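PDB 1IAP: guanine nucleotide exchange factor p115rhogef from Homo sapiens, which probably couples heterotrimeric G protein signalling to Rho activation, its N-terminal RGS-like domain being the part that would engage the G protein alpha subunit. Local coordinates for residues 7-10 with 11-14; 139-142 with 143-146. All blocks are in the same frame, centred on the assembly; numbering follows the deposited sequence.

Contact 1 (7-10 with 11-14)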
ATOM      1  N   SER A   7      -6.940  10.990  -4.135  1.00 32.32           N
ATOM      2  CA  SER A   7      -7.288   9.606  -4.442  1.00 31.41           C
ATOM      3  C   SER A   7      -6.080   8.690  -4.335  1.00 34.90           C
ATOM      4  O   SER A   7      -4.937   9.150  -4.345  1.00 30.32           O
ATOM      5  CB  SER A   7      -7.883   9.499  -5.851  1.00 30.77           C
ATOM      6  OG  SER A   7      -6.928   9.838  -6.842  1.00 41.22           O
ATOM      7  N   LEU A   8      -6.347   7.389  -4.255  1.00 32.02           N
ATOM      8  CA  LEU A   8      -5.301   6.382  -4.155  1.00 32.45           C
ATOM      9  C   LEU A   8      -4.448   6.412  -5.422  1.00 32.74           C
ATOM     10  O   LEU A   8      -3.226   6.292  -5.358  1.00 28.26           O
ATOM     11  CB  LEU A   8      -5.931   4.998  -3.971  1.00 37.32           C
ATOM     12  CG  LEU A   8      -5.097   3.831  -3.427  1.00 47.13           C
ATOM     13  CD1 LEU A   8      -6.030   2.677  -3.132  1.00 56.11           C
ATOM     14  CD2 LEU A   8      -4.017   3.390  -4.404  1.00 55.72           C
ATOM     15  N   GLU A   9      -5.102   6.590  -6.568  1.21 34.53           N
ATOM     16  CA  GLU A   9      -4.413   6.641  -7.853  1.33 33.90           C
ATOM     17  C   GLU A   9      -3.339   7.732  -7.850  0.98 30.57           C
ATOM     18  O   GLU A   9      -2.216   7.519  -8.316  0.76 24.57           O
ATOM     19  CB  GLU A   9      -5.424   6.903  -8.973  0.84 34.71           C
ATOM     20  CG  GLU A   9      -4.939   6.540 -10.371  0.60 35.61           C
ATOM     21  CD  GLU A   9      -4.905   5.035 -10.633  0.98 38.00           C
ATOM     22  OE1 GLU A   9      -5.366   4.245  -9.778  1.25 39.30           O
ATOM     23  OE2 GLU A   9      -4.417   4.644 -11.713  0.11 38.73           O
ATOM     24  N   GLN A  10      -3.677   8.886  -7.288  1.00 26.49           N
ATOM     25  CA  GLN A  10      -2.742  10.005  -7.215  1.00 27.96           C
ATOM     26  C   GLN A  10      -1.612   9.803  -6.204  1.00 30.87           C
ATOM     27  O   GLN A  10      -0.464  10.146  -6.485  1.00 37.71           O
ATOM     28  CB  GLN A  10      -3.489  11.300  -6.904  1.00 36.98           C
ATOM     29  CG  GLN A  10      -4.475  11.702  -7.988  1.00 49.02           C
ATOM     30  CD  GLN A  10      -5.285  12.923  -7.621  1.00 53.38           C
ATOM     31  OE1 GLN A  10      -4.800  14.052  -7.694  1.00 59.01           O
ATOM     32  NE2 GLN A  10      -6.533  12.703  -7.224  1.00 60.59           N
ATOM     33  N   VAL A  11      -1.923   9.225  -5.047  1.00 25.03           N
ATOM     34  CA  VAL A  11      -0.908   9.009  -4.011  1.00 24.80           C
ATOM     35  C   VAL A  11      -0.006   7.786  -4.226  1.00 28.46           C
ATOM     36  O   VAL A  11       1.157   7.791  -3.820  1.00 21.10           O
ATOM     37  CB  VAL A  11      -1.550   8.936  -2.594  1.00 19.09           C
ATOM     38  CG1 VAL A  11      -2.257   7.600  -2.372  1.00 27.36           C
ATOM     39  CG2 VAL A  11      -0.497   9.188  -1.523  1.00 21.98           C
ATOM     40  N   LYS A  12      -0.520   6.767  -4.912  1.00 23.99           N
ATOM     41  CA  LYS A  12       0.237   5.538  -5.148  1.00 27.38           C
ATOM     42  C   LYS A  12       1.566   5.747  -5.879  1.00 24.67           C
ATOM     43  O   LYS A  12       2.450   4.898  -5.801  1.00 25.24           O
ATOM     44  CB  LYS A  12      -0.618   4.525  -5.921  1.00 29.88           C
ATOM     45  CG  LYS A  12      -0.824   4.887  -7.382  1.00 34.35           C
ATOM     46  CD  LYS A  12      -1.600   3.824  -8.143  1.00 39.08           C
ATOM     47  CE  LYS A  12      -1.580   4.130  -9.635  1.00 46.39           C
ATOM     48  NZ  LYS A  12      -2.395   3.173 -10.429  1.00 48.53           N
ATOM     49  N   ARG A  13       1.697   6.876  -6.573  1.00 21.49           N
ATOM     50  CA  ARG A  13       2.900   7.202  -7.337  1.00 29.42           C
ATOM     51  C   ARG A  13       3.843   8.183  -6.641  1.00 26.00           C
ATOM     52  O   ARG A  13       4.942   8.438  -7.129  1.00 26.40           O
ATOM     53  CB  ARG A  13       2.502   7.786  -8.694  1.00 32.10           C
ATOM     54  CG  ARG A  13       1.459   6.969  -9.431  1.00 53.38           C
ATOM     55  CD  ARG A  13       1.011   7.641 -10.715  1.00 65.90           C
ATOM     56  NE  ARG A  13      -0.057   6.890 -11.371  1.00 78.26           N
ATOM     57  CZ  ARG A  13      -0.824   7.369 -12.346  1.00 81.36           C
ATOM     58  NH1 ARG A  13      -0.642   8.605 -12.791  1.00 78.36           N
ATOM     59  NH2 ARG A  13      -1.785   6.617 -12.866  1.00 85.23           N
ATOM     60  N   ARG A  14       3.411   8.739  -5.511  1.00 25.59           N
ATOM     61  CA  ARG A  14       4.212   9.712  -4.763  1.00 18.89           C
ATOM     62  C   ARG A  14       4.697   9.054  -3.472  1.00 14.09           C
ATOM     63  O   ARG A  14       4.010   9.078  -2.450  1.00 20.55           O
ATOM     64  CB  ARG A  14       3.354  10.940  -4.461  1.00 16.01           C
ATOM     65  CG  ARG A  14       2.490  11.390  -5.654  1.00 31.93           C
ATOM     66  CD  ARG A  14       3.115  12.509  -6.486  1.00 19.57           C
ATOM     67  NE  ARG A  14       4.418  12.177  -7.062  1.00 30.85           N
ATOM     68  CZ  ARG A  14       4.596  11.529  -8.211  1.00 32.56           C
ATOM     69  NH1 ARG A  14       3.553  11.127  -8.925  1.00 24.55           N
ATOM     70  NH2 ARG A  14       5.823  11.312  -8.663  1.00 33.47           N
TER

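Contact 2 (139-142 with 143-146)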
ATOM      1  N   GLY A 139      10.357  21.962  -9.474  1.00 21.29           N
ATOM      2  CA  GLY A 139      11.228  22.324 -10.579  1.00 20.24           C
ATOM      3  C   GLY A 139      10.722  22.097 -11.991  1.00 20.14           C
ATOM      4  O   GLY A 139       9.523  21.944 -12.228  1.00 18.91           O
ATOM      5  N   ARG A 140      11.664  22.081 -12.929  1.00 19.88           N
ATOM      6  CA  ARG A 140      11.384  21.889 -14.351  1.00 17.72           C
ATOM      7  C   ARG A 140      11.757  20.494 -14.837  1.00 24.94           C
ATOM      8  O   ARG A 140      11.443  20.130 -15.972  1.00 22.84           O
ATOM      9  CB  ARG A 140      12.185  22.884 -15.186  1.00 20.04           C
ATOM     10  CG  ARG A 140      11.866  24.328 -14.953  1.00 19.68           C
ATOM     11  CD  ARG A 140      12.799  25.178 -15.799  1.00 22.65           C
ATOM     12  NE  ARG A 140      12.666  26.602 -15.527  1.00 25.94           N
ATOM     13  CZ  ARG A 140      12.164  27.489 -16.380  1.00 21.07           C
ATOM     14  NH1 ARG A 140      11.726  27.108 -17.577  1.00 22.83           N
ATOM     15  NH2 ARG A 140      12.144  28.770 -16.050  1.00 27.13           N
ATOM     16  N   ASP A 141      12.480  19.749 -14.003  1.00 26.74           N
ATOM     17  CA  ASP A 141      12.919  18.400 -14.340  1.00 25.54           C
ATOM     18  C   ASP A 141      12.211  17.386 -13.448  1.00 19.50           C
ATOM     19  O   ASP A 141      12.512  17.278 -12.261  1.00 24.94           O
ATOM     20  CB  ASP A 141      14.442  18.292 -14.172  1.00 34.42           C
ATOM     21  CG  ASP A 141      14.990  16.907 -14.521  1.00 42.09           C
ATOM     22  OD1 ASP A 141      16.194  16.680 -14.286  1.00 51.41           O
ATOM     23  OD2 ASP A 141      14.238  16.048 -15.028  1.00 52.66           O
ATOM     24  N   ARG A 142      11.309  16.616 -14.045  1.00 17.90           N
ATOM     25  CA  ARG A 142      10.546  15.614 -13.316  1.00 18.83           C
ATOM     26  C   ARG A 142      11.413  14.529 -12.678  1.00 24.94           C
ATOM     27  O   ARG A 142      11.157  14.126 -11.546  1.00 25.62           O
ATOM     28  CB  ARG A 142       9.503  14.975 -14.229  1.00 29.11           C
ATOM     29  CG  ARG A 142       8.410  14.236 -13.480  1.00 34.96           C
ATOM     30  CD  ARG A 142       7.644  15.197 -12.590  1.00 34.43           C
ATOM     31  NE  ARG A 142       6.618  14.535 -11.790  1.00 35.34           N
ATOM     32  CZ  ARG A 142       5.935  15.130 -10.818  1.00 31.52           C
ATOM     33  NH1 ARG A 142       6.169  16.403 -10.517  1.00 29.44           N
ATOM     34  NH2 ARG A 142       5.011  14.455 -10.152  1.00 36.78           N
ATOM     35  N   ALA A 143      12.446  14.076 -13.390  1.00 23.45           N
ATOM     36  CA  ALA A 143      13.343  13.027 -12.881  1.00 24.33           C
ATOM     37  C   ALA A 143      14.102  13.450 -11.624  1.00 26.16           C
ATOM     38  O   ALA A 143      14.276  12.657 -10.692  1.00 24.56           O
ATOM     39  CB  ALA A 143      14.320  12.591 -13.968  1.00 28.51           C
ATOM     40  N   SER A 144      14.556  14.699 -11.596  1.00 22.86           N
ATOM     41  CA  SER A 144      15.277  15.211 -10.444  1.00 19.83           C
ATOM     42  C   SER A 144      14.314  15.371  -9.274  1.00 24.01           C
ATOM     43  O   SER A 144      14.695  15.173  -8.122  1.00 23.68           O
ATOM     44  CB  SER A 144      15.949  16.551 -10.766  1.00 33.45           C
ATOM     45  OG  SER A 144      14.992  17.581 -10.953  1.00 46.18           O
ATOM     46  N   TYR A 145      13.070  15.748  -9.567  1.00 20.55           N
ATOM     47  CA  TYR A 145      12.076  15.904  -8.513  1.00 16.55           C
ATOM     48  C   TYR A 145      11.726  14.535  -7.954  1.00 20.33           C
ATOM     49  O   TYR A 145      11.616  14.362  -6.742  1.00 17.61           O
ATOM     50  CB  TYR A 145      10.798  16.578  -9.022  1.00 19.27           C
ATOM     51  CG  TYR A 145       9.741  16.673  -7.938  1.00 13.64           C
ATOM     52  CD1 TYR A 145       8.496  16.073  -8.092  1.00 20.76           C
ATOM     53  CD2 TYR A 145      10.007  17.343  -6.741  1.00 25.09           C
ATOM     54  CE1 TYR A 145       7.533  16.134  -7.069  1.00 15.33           C
ATOM     55  CE2 TYR A 145       9.052  17.413  -5.716  1.00 19.79           C
ATOM     56  CZ  TYR A 145       7.822  16.804  -5.889  1.00 19.08           C
ATOM     57  OH  TYR A 145       6.888  16.859  -4.876  1.00 20.74           O
ATOM     58  N   GLU A 146      11.529  13.571  -8.850  1.00 18.54           N
ATOM     59  CA  GLU A 146      11.203  12.216  -8.438  1.00 23.68           C
ATOM     60  C   GLU A 146      12.297  11.661  -7.544  1.00 20.93           C
ATOM     61  O   GLU A 146      12.009  10.958  -6.579  1.00 23.78           O
ATOM     62  CB  GLU A 146      10.994  11.312  -9.655  1.00 21.18           C
ATOM     63  CG  GLU A 146       9.713  11.608 -10.419  1.00 33.38           C
ATOM     64  CD  GLU A 146       9.566  10.774 -11.679  1.00 37.51           C
ATOM     65  OE1 GLU A 146      10.575  10.208 -12.154  1.00 45.43           O
ATOM     66  OE2 GLU A 146       8.434  10.697 -12.203  1.00 38.44           O
TER
HETATM   67  O   HOH W   1       5.996  11.817 -11.721  1.00 52.30           O

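Contact 1 (7-10 with 11-14)
Leu8, on the one-turn helix 8-11, meets Lys12 four residues further along; Ser7 is the N-cap, and a type I beta turn, Val11 to Arg14, leads to helix 15-28. The packed side is apolar. Leu8 CD2 lies 3.9 Å from Lys12 CB, the two side chains crossing at about a right angle, while Leu8 also reaches Cys37 and Leu38 of helix 32-43. Val11, branched and compact, fits the buried side against Leu18 and Leu21; its CG1, set between backbone N and carbonyl carbon (chi1 75°), comes 3.4 Å from Leu8 O. The backbone is closed by Val11 N to Ser7 O at 3.1 Å and by Lys12 N to Leu8 O at 2.8 Å. The looser, solvent side belongs to Glu9 and Arg13. Lys12, buried and extended, runs out to them, alongside Glu9, which bends at chi2 (74°). Lys12 NZ makes a salt bridge to Glu9 OE2 at 2.8 Å, weak as a hydrogen bond, and another to Asp41, so two carboxylates share one ammonium. Arg13 brings its guanidinium face over Glu9 O, its plane 72° from the Glu9 carboxylate, and the longer ion pair joins Arg13 NH2 to Glu9 OE2 at 3.5 Å.

Contact 2 (139-142 with 143-146)
Asp141 is the N-cap of helix 142-162, and Ser144, in the first turn, returns a hydroxyl bond to its carbonyl. Asp141 suits the place with its short acceptor: OD2 takes a weak bond from Ala143 N at 3.1 Å, the carboxylate swung there by CG lying opposite the backbone N (chi1 -179°). Its carbonyl serves two donors, Ser144 OG at 2.8 Å and Tyr145 N at 3.1 Å, the hydroxyl tilted 25° from the carbonyl plane and the amide within it. In small Ser144, OG sits between backbone N and carbonyl carbon (chi1 69°), which turns it back toward Asp141 O. One residue on, Glu146 N donates to Arg142 O at 2.8 Å. Arg142, bent at chi2, lays a guanidinium face over Tyr145 CD1, with NH1 3.4 Å from that carbon. A water accepts from Arg142 NE at 2.8 Å and donates to Glu146 OE2 at 2.7 Å, bridging opposite charges. With Glu146 cut back to an alanine, the water would probably lose its carboxylate acceptor, and Arg142 NE its bridged counter-charge. The cap lies at the surface after helix 128-135, with Tyr145 buried and Arg142 near Arg14 in the loop between helices 8-11 and 15-28.

Contact 1 comes first along the chain, at the short helix 8-11 near the N-terminus, and contact 2 follows much later, where helix 142-162 begins. Their centres are about 18 Å apart, on the same side of the all-helical domain, with contact 1 nearer its middle and contact 2 at its periphery. They nevertheless touch: Arg14 CZ lies 3.5 Å from Arg142 NH2. Two like charges are thus close, and Arg14 also has a salt bridge to Glu149, further along helix 142-162, which probably eases that closeness. The N-terminal segment is therefore fastened to a late helix of the same RGS-like domain, joining distant parts of the sequence.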